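Local coordinates for carbohydrate binding protein, putative, cbp2D (PDB 7B21) that carries a covalently bound c-type heme in this X183 cytochrome domain of a longer, putative polysaccharide-binding protein and probably passes electrons to lytic polysaccharide monooxygenases, at residues 47-52 / 66-71; 60-65 / 77-82. One frame throughout, in Å; residues are numbered along the deposited sequence. Where two conformers were deposited one is given.

From the N terminus the chain passes helix 7-16 and helix 19-23, the latter holding the heme-linking Cys19 and Cys22 and the iron ligand His23, before reaching the loop at 47-52. Contact 1 joins that loop to 66-71, closing a loop that contains helix 58-65. Segment 60-65 on this helix then opens contact 2, which closes on 77-82 of helix 76-86, so the two contacts cross instead of nesting. Both touch heme c and the sodium ion: 47-52 and 66-71 meet beside one heme propionate, whereas 60-65 and 77-82 pack against a heme methyl. Trp65 NE1 lies 3.0 Å from Asp52 OD2, a probable hydrogen bond that ties the two contacts together.

Contact 1: residues 47-52 / 66-71; sequences YRHSRD and MPQGNE. With NA (sodium ion), chain C; HEC (heme c), chain B; EDO (1,2-ethanediol), chain D; EDO (1,2-ethanediol), chain E.
His49 and Gln68 meet beside a heme propionate in this c-type cytochrome domain, where Met66 supplies the axial methionine. CB of Met66 lies over NB of the heme at 3.5 Å, and CG above the same nitrogen at 3.2 Å. A bend at chi2 (-69°) then directs SD of Met66 to the heme iron, FE, at 2.3 Å; His23 is the second protein ligand of the metal. Beyond sulfur, CE of Met66 lies over heme ND at 3.1 Å and also reaches CD2 of His49 at 4.0 Å, at the edge of the imidazole.

That ring is held at both nitrogens, in its plane, and covered on one face. In one of two Gln68 conformers, NE2 of His49 donates to OE1 of Gln68 over 2.9 Å with an N-H...O angle of 178°, although the ring and amide planes are 52° apart. Arg51 N donates to His49 ND1, which therefore accepts and leaves the proton on NE2. CGD of the propionate sits over the ring centre, 3.4 Å above its plane. Within the type I turn from His49 to Asp52, Ser50 binds both oxygens of this carboxylate, its backbone N bonding O1D and its OG O2D at 2.7 Å.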
loop_
_atom_site.group_PDB
_atom_site.type_symbol
_atom_site.label_atom_id
_atom_site.label_comp_id
_atom_site.label_asym_id
_atom_site.label_seq_id
_atom_site.Cartn_x
_atom_site.Cartn_y
_atom_site.Cartn_z
ATOM N N TYR A 47 -9.567 -5.536 -1.731
ATOM C CA TYR A 47 -9.705 -4.121 -1.392
ATOM C C TYR A 47 -10.606 -3.476 -2.430
ATOM O O TYR A 47 -10.359 -3.548 -3.641
ATOM C CB TYR A 47 -8.332 -3.446 -1.362
ATOM C CG TYR A 47 -7.497 -3.896 -0.199
ATOM C CD1 TYR A 47 -6.783 -5.076 -0.218
ATOM C CD2 TYR A 47 -7.469 -3.156 0.964
ATOM C CE1 TYR A 47 -6.084 -5.518 0.901
ATOM C CE2 TYR A 47 -6.763 -3.569 2.071
ATOM C CZ TYR A 47 -6.083 -4.764 2.063
ATOM O OH TYR A 47 -5.433 -5.238 3.166
ATOM N N ARG A 48 -11.615 -2.761 -1.934
ATOM C CA ARG A 48 -12.558 -2.037 -2.807
ATOM C C ARG A 48 -12.541 -0.577 -2.406
ATOM O O ARG A 48 -13.130 -0.178 -1.417
ATOM C CB ARG A 48 -13.983 -2.589 -2.763
ATOM C CG ARG A 48 -14.886 -1.936 -3.800
ATOM C CD ARG A 48 -16.253 -2.588 -3.801
ATOM N NE ARG A 48 -17.164 -1.824 -4.630
ATOM C CZ ARG A 48 -18.224 -2.281 -5.255
ATOM N NH1 ARG A 48 -18.549 -3.560 -5.182
ATOM N NH2 ARG A 48 -18.978 -1.437 -5.926
ATOM N N HIS A 49 -11.882 0.251 -3.203
ATOM C CA HIS A 49 -11.880 1.704 -3.004
ATOM C C HIS A 49 -13.322 2.183 -3.021
ATOM O O HIS A 49 -14.176 1.637 -3.760
ATOM C CB HIS A 49 -11.077 2.361 -4.124
ATOM C CG HIS A 49 -10.779 3.802 -3.911
ATOM N ND1 HIS A 49 -11.720 4.785 -4.147
ATOM C CD2 HIS A 49 -9.645 4.420 -3.494
ATOM C CE1 HIS A 49 -11.145 5.962 -3.920
ATOM N NE2 HIS A 49 -9.871 5.773 -3.498
ATOM N N SER A 50 -13.598 3.219 -2.249
ATOM C CA SER A 50 -14.965 3.793 -2.200
ATOM C C SER A 50 -15.478 4.202 -3.578
ATOM O O SER A 50 -16.685 4.253 -3.748
ATOM C CB SER A 50 -15.030 4.937 -1.249
ATOM O OG SER A 50 -14.236 6.024 -1.662
ATOM N N ARG A 51 -14.618 4.486 -4.535
ATOM C CA ARG A 51 -15.030 4.904 -5.887
ATOM C C ARG A 51 -14.961 3.756 -6.884
ATOM O O ARG A 51 -15.259 3.974 -8.064
ATOM C CB ARG A 51 -14.160 6.054 -6.380
ATOM C CG ARG A 51 -14.259 7.348 -5.578
ATOM C CD ARG A 51 -13.273 8.411 -6.154
ATOM N NE ARG A 51 -13.276 8.565 -7.630
ATOM C CZ ARG A 51 -12.278 9.002 -8.425
ATOM N NH1 ARG A 51 -11.132 9.467 -7.948
ATOM N NH2 ARG A 51 -12.484 9.063 -9.732
ATOM N N ASP A 52 -14.555 2.574 -6.462
ATOM C CA ASP A 52 -14.448 1.430 -7.375
ATOM C C ASP A 52 -15.784 0.693 -7.441
ATOM O O ASP A 52 -16.626 0.843 -6.594
ATOM C CB ASP A 52 -13.303 0.522 -6.968
ATOM C CG ASP A 52 -12.649 -0.265 -8.095
ATOM O OD1 ASP A 52 -13.240 -0.426 -9.165
ATOM O OD2 ASP A 52 -11.498 -0.712 -7.867
ATOM N N MET A 66 -3.549 4.438 -5.778
ATOM C CA MET A 66 -2.597 5.010 -4.814
ATOM C C MET A 66 -1.282 5.299 -5.506
ATOM O O MET A 66 -0.894 4.644 -6.469
ATOM C CB MET A 66 -2.400 4.060 -3.637
ATOM C CG MET A 66 -3.666 3.842 -2.815
ATOM S SD MET A 66 -4.195 5.303 -1.884
ATOM C CE MET A 66 -5.958 5.180 -2.093
ATOM N N PRO A 67 -0.506 6.284 -5.030
ATOM C CA PRO A 67 -0.893 7.228 -3.982
ATOM C C PRO A 67 -2.040 8.110 -4.462
ATOM O O PRO A 67 -2.069 8.519 -5.606
ATOM C CB PRO A 67 0.384 8.055 -3.753
ATOM C CG PRO A 67 1.092 8.025 -5.101
ATOM C CD PRO A 67 0.771 6.644 -5.635
ATOM N N GLN A 68 -2.964 8.394 -3.576
ATOM C CA GLN A 68 -4.137 9.173 -3.960
ATOM C C GLN A 68 -3.663 10.588 -4.299
ATOM O O GLN A 68 -2.970 11.231 -3.529
ATOM C CB GLN A 68 -5.165 9.052 -2.837
ATOM C CG GLN A 68 -6.494 9.662 -3.231
ATOM C CD GLN A 68 -7.694 9.039 -2.559
ATOM O OE1 GLN A 68 -8.010 7.841 -2.690
ATOM N NE2 GLN A 68 -8.458 9.892 -1.877
ATOM N N GLY A 69 -4.028 11.025 -5.487
ATOM C CA GLY A 69 -3.595 12.291 -6.068
ATOM C C GLY A 69 -2.505 12.147 -7.122
ATOM O O GLY A 69 -2.234 13.106 -7.833
ATOM N N ASN A 70 -1.854 10.994 -7.180
ATOM C CA ASN A 70 -0.803 10.750 -8.190
ATOM C C ASN A 70 -0.736 9.261 -8.488
ATOM O O ASN A 70 0.325 8.627 -8.350
ATOM C CB ASN A 70 0.522 11.341 -7.718
ATOM C CG ASN A 70 1.560 11.365 -8.817
ATOM O OD1 ASN A 70 1.226 11.340 -10.016
ATOM N ND2 ASN A 70 2.798 11.466 -8.443
ATOM N N GLU A 71 -1.875 8.739 -8.870
ATOM C CA GLU A 71 -2.087 7.285 -8.896
ATOM C C GLU A 71 -1.155 6.551 -9.885
ATOM O O GLU A 71 -0.830 5.407 -9.672
ATOM C CB GLU A 71 -3.549 7.015 -9.203
ATOM C CG GLU A 71 -4.524 7.475 -8.140
ATOM C CD GLU A 71 -4.892 8.946 -8.104
ATOM O OE1 GLU A 71 -4.443 9.712 -8.979
ATOM O OE2 GLU A 71 -5.660 9.336 -7.182
HETATM NA NA NA C . -1.050 3.526 -8.431
HETATM FE FE HEC B . -3.669 5.085 0.379
HETATM C CHA HEC B . -6.701 3.742 1.133
HETATM C CHB HEC B . -2.372 1.982 0.002
HETATM C CHC HEC B . -0.734 6.467 -0.622
HETATM C CHD HEC B . -4.880 8.173 1.088
HETATM N NA HEC B . -4.384 3.254 0.544
HETATM C C1A HEC B . -5.646 2.868 0.960
HETATM C C2A HEC B . -5.712 1.456 1.144
HETATM C C3A HEC B . -4.521 0.956 0.788
HETATM C C4A HEC B . -3.679 2.082 0.430
HETATM C CMA HEC B . -4.094 -0.476 0.702
HETATM C CAA HEC B . -6.912 0.678 1.637
HETATM C CBA HEC B . -6.895 0.570 3.180
HETATM C CGA HEC B . -7.946 -0.278 3.792
HETATM O O1A HEC B . -8.751 -0.892 3.081
HETATM O O2A HEC B . -7.923 -0.374 5.066
HETATM N NB HEC B . -1.896 4.360 -0.227
HETATM C C1B HEC B . -1.544 3.040 -0.317
HETATM C C2B HEC B . -0.209 2.915 -0.812
HETATM C C3B HEC B . 0.256 4.175 -1.055
HETATM C C4B HEC B . -0.825 5.083 -0.620
HETATM C CMB HEC B . 0.529 1.637 -1.036
HETATM C CAB HEC B . 1.551 4.595 -1.650
HETATM C CBB HEC B . 1.795 4.065 -3.037
HETATM N NC HEC B . -2.946 6.929 0.251
HETATM C C1C HEC B . -1.703 7.320 -0.136
HETATM C C2C HEC B . -1.515 8.725 0.040
HETATM C C3C HEC B . -2.657 9.207 0.611
HETATM C C4C HEC B . -3.566 8.105 0.702
HETATM C CMC HEC B . -0.229 9.453 -0.249
HETATM C CAC HEC B . -2.944 10.582 1.122
HETATM C CBC HEC B . -2.757 11.706 0.193
HETATM N ND HEC B . -5.455 5.815 0.911
HETATM C C1D HEC B . -5.776 7.120 1.120
HETATM C C2D HEC B . -7.206 7.259 1.351
HETATM C C3D HEC B . -7.737 6.033 1.302
HETATM C C4D HEC B . -6.621 5.106 1.080
HETATM C CMD HEC B . -7.910 8.559 1.601
HETATM C CAD HEC B . -9.179 5.648 1.310
HETATM C CBD HEC B . -9.661 5.485 -0.189
HETATM C CGD HEC B . -11.136 5.274 -0.335
HETATM O O1D HEC B . -11.596 4.104 -0.365
HETATM O O2D HEC B . -11.870 6.305 -0.421
HETATM C C1 EDO D . -14.146 -2.269 1.460
HETATM O O1 EDO D . -13.861 -0.907 1.257
HETATM C C2 EDO D . -12.911 -3.023 1.784
HETATM O O2 EDO D . -11.888 -2.815 0.854
HETATM C C1 EDO E . -17.802 -7.381 -1.687
HETATM O O1 EDO E . -17.652 -8.502 -2.514
HETATM C C2 EDO E . -18.346 -6.206 -2.417
HETATM O O2 EDO E . -17.621 -5.785 -3.556
#

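Contact 2: residues 60-65 / 77-82; sequences DFISMW and QCAADI. With NA (sodium ion), chain C; HEC (heme c), chain B.
Ile62 and Ala79 bring helix 58-65 against helix 76-86, the C-terminal helix of this cytochrome c domain. The segment axes approach to 8.4 Å with 133° between their N-to-C directions, and the closest CA atoms, those of Ile62 and Ala79, are 5.6 Å apart, a spacing that the small alanine permits.

The contact across the helices is mainly apolar packing. CG2 of Ile62, anti to its own backbone N, reaches CB of Ala79 at 3.9 Å, while the other branch runs on extended (chi2 167°) to place CD1 4.1 Å from CG2 of Ile82. Both isoleucines also meet the heme: CG2 of Ile82 lies 3.5 Å from the methyl CMB, and CD1 of Ile62 approaches the same methyl. A polar atom meets a methyl where OG of Ser63, in one of two conformers, lies against CB of Ala79.

Metal coordination uses backbone instead. The carbonyl oxygens of Ile62 and Ser63, each 2.4 Å from the sodium ion, join those of Met66, Glu71 and Cys74, so the cation gathers carbonyls from the C-terminal end of helix 58-65 and the loop that follows.

A covalent link, the Cys74-Cys78 disulfide, ties the sodium-binding loop to helix 76-86.

No hydrogen bond links the two segments. Their direct contact is therefore largely apolar, Ile62 with Ala79 and Ile82, while the partial negative charge of the helix-end carbonyls may be partly offset by the sodium ion.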
loop_
_atom_site.group_PDB
_atom_site.type_symbol
_atom_site.label_atom_id
_atom_site.label_comp_id
_atom_site.label_asym_id
_atom_site.label_seq_id
_atom_site.Cartn_x
_atom_site.Cartn_y
_atom_site.Cartn_z
ATOM N N ASP A 60 -3.431 -4.486 -7.284
ATOM C CA ASP A 60 -4.214 -3.803 -8.311
ATOM C C ASP A 60 -4.918 -2.592 -7.706
ATOM O O ASP A 60 -5.017 -1.563 -8.382
ATOM C CB ASP A 60 -5.201 -4.759 -8.955
ATOM C CG ASP A 60 -4.493 -5.857 -9.716
ATOM O OD1 ASP A 60 -3.399 -5.642 -10.246
ATOM O OD2 ASP A 60 -5.047 -6.989 -9.745
ATOM N N PHE A 61 -5.355 -2.678 -6.460
ATOM C CA PHE A 61 -5.870 -1.491 -5.751
ATOM C C PHE A 61 -4.810 -0.402 -5.754
ATOM O O PHE A 61 -5.080 0.750 -6.022
ATOM C CB PHE A 61 -6.261 -1.906 -4.332
ATOM C CG PHE A 61 -6.692 -0.726 -3.470
ATOM C CD1 PHE A 61 -5.757 0.119 -2.884
ATOM C CD2 PHE A 61 -8.028 -0.492 -3.219
ATOM C CE1 PHE A 61 -6.167 1.186 -2.105
ATOM C CE2 PHE A 61 -8.431 0.537 -2.390
ATOM C CZ PHE A 61 -7.485 1.386 -1.845
ATOM N N ILE A 62 -3.591 -0.785 -5.412
ATOM C CA ILE A 62 -2.479 0.199 -5.354
ATOM C C ILE A 62 -2.257 0.785 -6.737
ATOM O O ILE A 62 -2.158 2.016 -6.910
ATOM C CB ILE A 62 -1.212 -0.417 -4.760
ATOM C CG1 ILE A 62 -1.432 -0.807 -3.293
ATOM C CG2 ILE A 62 -0.021 0.510 -4.936
ATOM C CD1 ILE A 62 -0.354 -1.683 -2.720
ATOM N N SER A 63 -2.149 -0.062 -7.747
ATOM C CA SER A 63 -1.922 0.451 -9.117
ATOM C C SER A 63 -3.009 1.469 -9.476
ATOM O O SER A 63 -2.678 2.547 -9.960
ATOM C CB SER A 63 -1.880 -0.658 -10.130
ATOM O OG SER A 63 -0.702 -1.415 -9.971
ATOM N N MET A 64 -4.269 1.110 -9.273
ATOM C CA MET A 64 -5.389 1.965 -9.699
ATOM C C MET A 64 -5.511 3.242 -8.867
ATOM O O MET A 64 -5.839 4.297 -9.427
ATOM C CB MET A 64 -6.677 1.174 -9.544
ATOM C CG MET A 64 -6.851 0.055 -10.528
ATOM S SD MET A 64 -8.378 -0.893 -10.246
ATOM C CE MET A 64 -9.589 0.335 -10.759
ATOM N N TRP A 65 -5.304 3.154 -7.562
ATOM C CA TRP A 65 -5.853 4.167 -6.658
ATOM C C TRP A 65 -4.795 4.889 -5.827
ATOM O O TRP A 65 -5.171 5.880 -5.180
ATOM C CB TRP A 65 -6.913 3.577 -5.727
ATOM C CG TRP A 65 -8.094 3.010 -6.429
ATOM C CD1 TRP A 65 -8.405 1.688 -6.555
ATOM C CD2 TRP A 65 -9.128 3.730 -7.123
ATOM N NE1 TRP A 65 -9.574 1.540 -7.268
ATOM C CE2 TRP A 65 -10.034 2.769 -7.622
ATOM C CE3 TRP A 65 -9.401 5.093 -7.268
ATOM C CZ2 TRP A 65 -11.175 3.133 -8.321
ATOM C CZ3 TRP A 65 -10.561 5.433 -7.921
ATOM C CH2 TRP A 65 -11.422 4.471 -8.460
ATOM N N GLN A 77 5.468 -3.363 -10.971
ATOM C CA GLN A 77 6.335 -3.927 -9.930
ATOM C C GLN A 77 6.274 -3.116 -8.629
ATOM O O GLN A 77 6.379 -3.712 -7.556
ATOM C CB GLN A 77 7.770 -4.052 -10.448
ATOM C CG GLN A 77 8.657 -4.915 -9.580
ATOM C CD GLN A 77 8.304 -6.377 -9.569
ATOM O OE1 GLN A 77 8.273 -7.035 -10.614
ATOM N NE2 GLN A 77 8.065 -6.936 -8.390
ATOM N N CYS A 78 6.157 -1.801 -8.723
ATOM C CA CYS A 78 6.014 -0.972 -7.504
ATOM C C CYS A 78 4.848 -1.488 -6.690
ATOM O O CYS A 78 4.948 -1.685 -5.467
ATOM C CB CYS A 78 5.795 0.483 -7.907
ATOM S SG CYS A 78 5.431 1.567 -6.499
ATOM N N ALA A 79 3.707 -1.692 -7.338
ATOM C CA ALA A 79 2.490 -2.116 -6.652
ATOM C C ALA A 79 2.655 -3.530 -6.086
ATOM O O ALA A 79 2.206 -3.799 -4.964
ATOM C CB ALA A 79 1.309 -2.002 -7.591
ATOM N N ALA A 80 3.276 -4.417 -6.850
ATOM C CA ALA A 80 3.540 -5.768 -6.361
ATOM C C ALA A 80 4.441 -5.754 -5.122
ATOM O O ALA A 80 4.216 -6.481 -4.171
ATOM C CB ALA A 80 4.136 -6.603 -7.466
ATOM N N ASP A 81 5.498 -4.952 -5.180
ATOM C CA ASP A 81 6.448 -4.878 -4.066
ATOM C C ASP A 81 5.767 -4.321 -2.828
ATOM O O ASP A 81 5.961 -4.829 -1.708
ATOM C CB ASP A 81 7.655 -4.042 -4.462
ATOM C CG ASP A 81 8.594 -4.668 -5.471
ATOM O OD1 ASP A 81 8.470 -5.888 -5.747
ATOM O OD2 ASP A 81 9.476 -3.950 -5.927
ATOM N N ILE A 82 5.018 -3.220 -2.972
ATOM C CA ILE A 82 4.393 -2.650 -1.782
ATOM C C ILE A 82 3.313 -3.612 -1.259
ATOM O O ILE A 82 3.195 -3.728 -0.043
ATOM C CB ILE A 82 3.864 -1.229 -2.052
ATOM C CG1 ILE A 82 4.992 -0.263 -2.395
ATOM C CG2 ILE A 82 3.123 -0.740 -0.810
ATOM C CD1 ILE A 82 4.552 1.138 -2.718
HETATM NA NA NA C . -1.050 3.526 -8.431
HETATM FE FE HEC B . -3.669 5.085 0.379
HETATM C CHA HEC B . -6.701 3.742 1.133
HETATM C CHB HEC B . -2.372 1.982 0.002
HETATM C CHC HEC B . -0.734 6.467 -0.622
HETATM C CHD HEC B . -4.880 8.173 1.088
HETATM N NA HEC B . -4.384 3.254 0.544
HETATM C C1A HEC B . -5.646 2.868 0.960
HETATM C C2A HEC B . -5.712 1.456 1.144
HETATM C C3A HEC B . -4.521 0.956 0.788
HETATM C C4A HEC B . -3.679 2.082 0.430
HETATM C CMA HEC B . -4.094 -0.476 0.702
HETATM C CAA HEC B . -6.912 0.678 1.637
HETATM C CBA HEC B . -6.895 0.570 3.180
HETATM C CGA HEC B . -7.946 -0.278 3.792
HETATM O O1A HEC B . -8.751 -0.892 3.081
HETATM O O2A HEC B . -7.923 -0.374 5.066
HETATM N NB HEC B . -1.896 4.360 -0.227
HETATM C C1B HEC B . -1.544 3.040 -0.317
HETATM C C2B HEC B . -0.209 2.915 -0.812
HETATM C C3B HEC B . 0.256 4.175 -1.055
HETATM C C4B HEC B . -0.825 5.083 -0.620
HETATM C CMB HEC B . 0.529 1.637 -1.036
HETATM C CAB HEC B . 1.551 4.595 -1.650
HETATM C CBB HEC B . 1.795 4.065 -3.037
HETATM N NC HEC B . -2.946 6.929 0.251
HETATM C C1C HEC B . -1.703 7.320 -0.136
HETATM C C2C HEC B . -1.515 8.725 0.040
HETATM C C3C HEC B . -2.657 9.207 0.611
HETATM C C4C HEC B . -3.566 8.105 0.702
HETATM C CMC HEC B . -0.229 9.453 -0.249
HETATM C CAC HEC B . -2.944 10.582 1.122
HETATM C CBC HEC B . -2.757 11.706 0.193
HETATM N ND HEC B . -5.455 5.815 0.911
HETATM C C1D HEC B . -5.776 7.120 1.120
HETATM C C2D HEC B . -7.206 7.259 1.351
HETATM C C3D HEC B . -7.737 6.033 1.302
HETATM C C4D HEC B . -6.621 5.106 1.080
HETATM C CMD HEC B . -7.910 8.559 1.601
HETATM C CAD HEC B . -9.179 5.648 1.310
HETATM C CBD HEC B . -9.661 5.485 -0.189
HETATM C CGD HEC B . -11.136 5.274 -0.335
HETATM O O1D HEC B . -11.596 4.104 -0.365
HETATM O O2D HEC B . -11.870 6.305 -0.421
#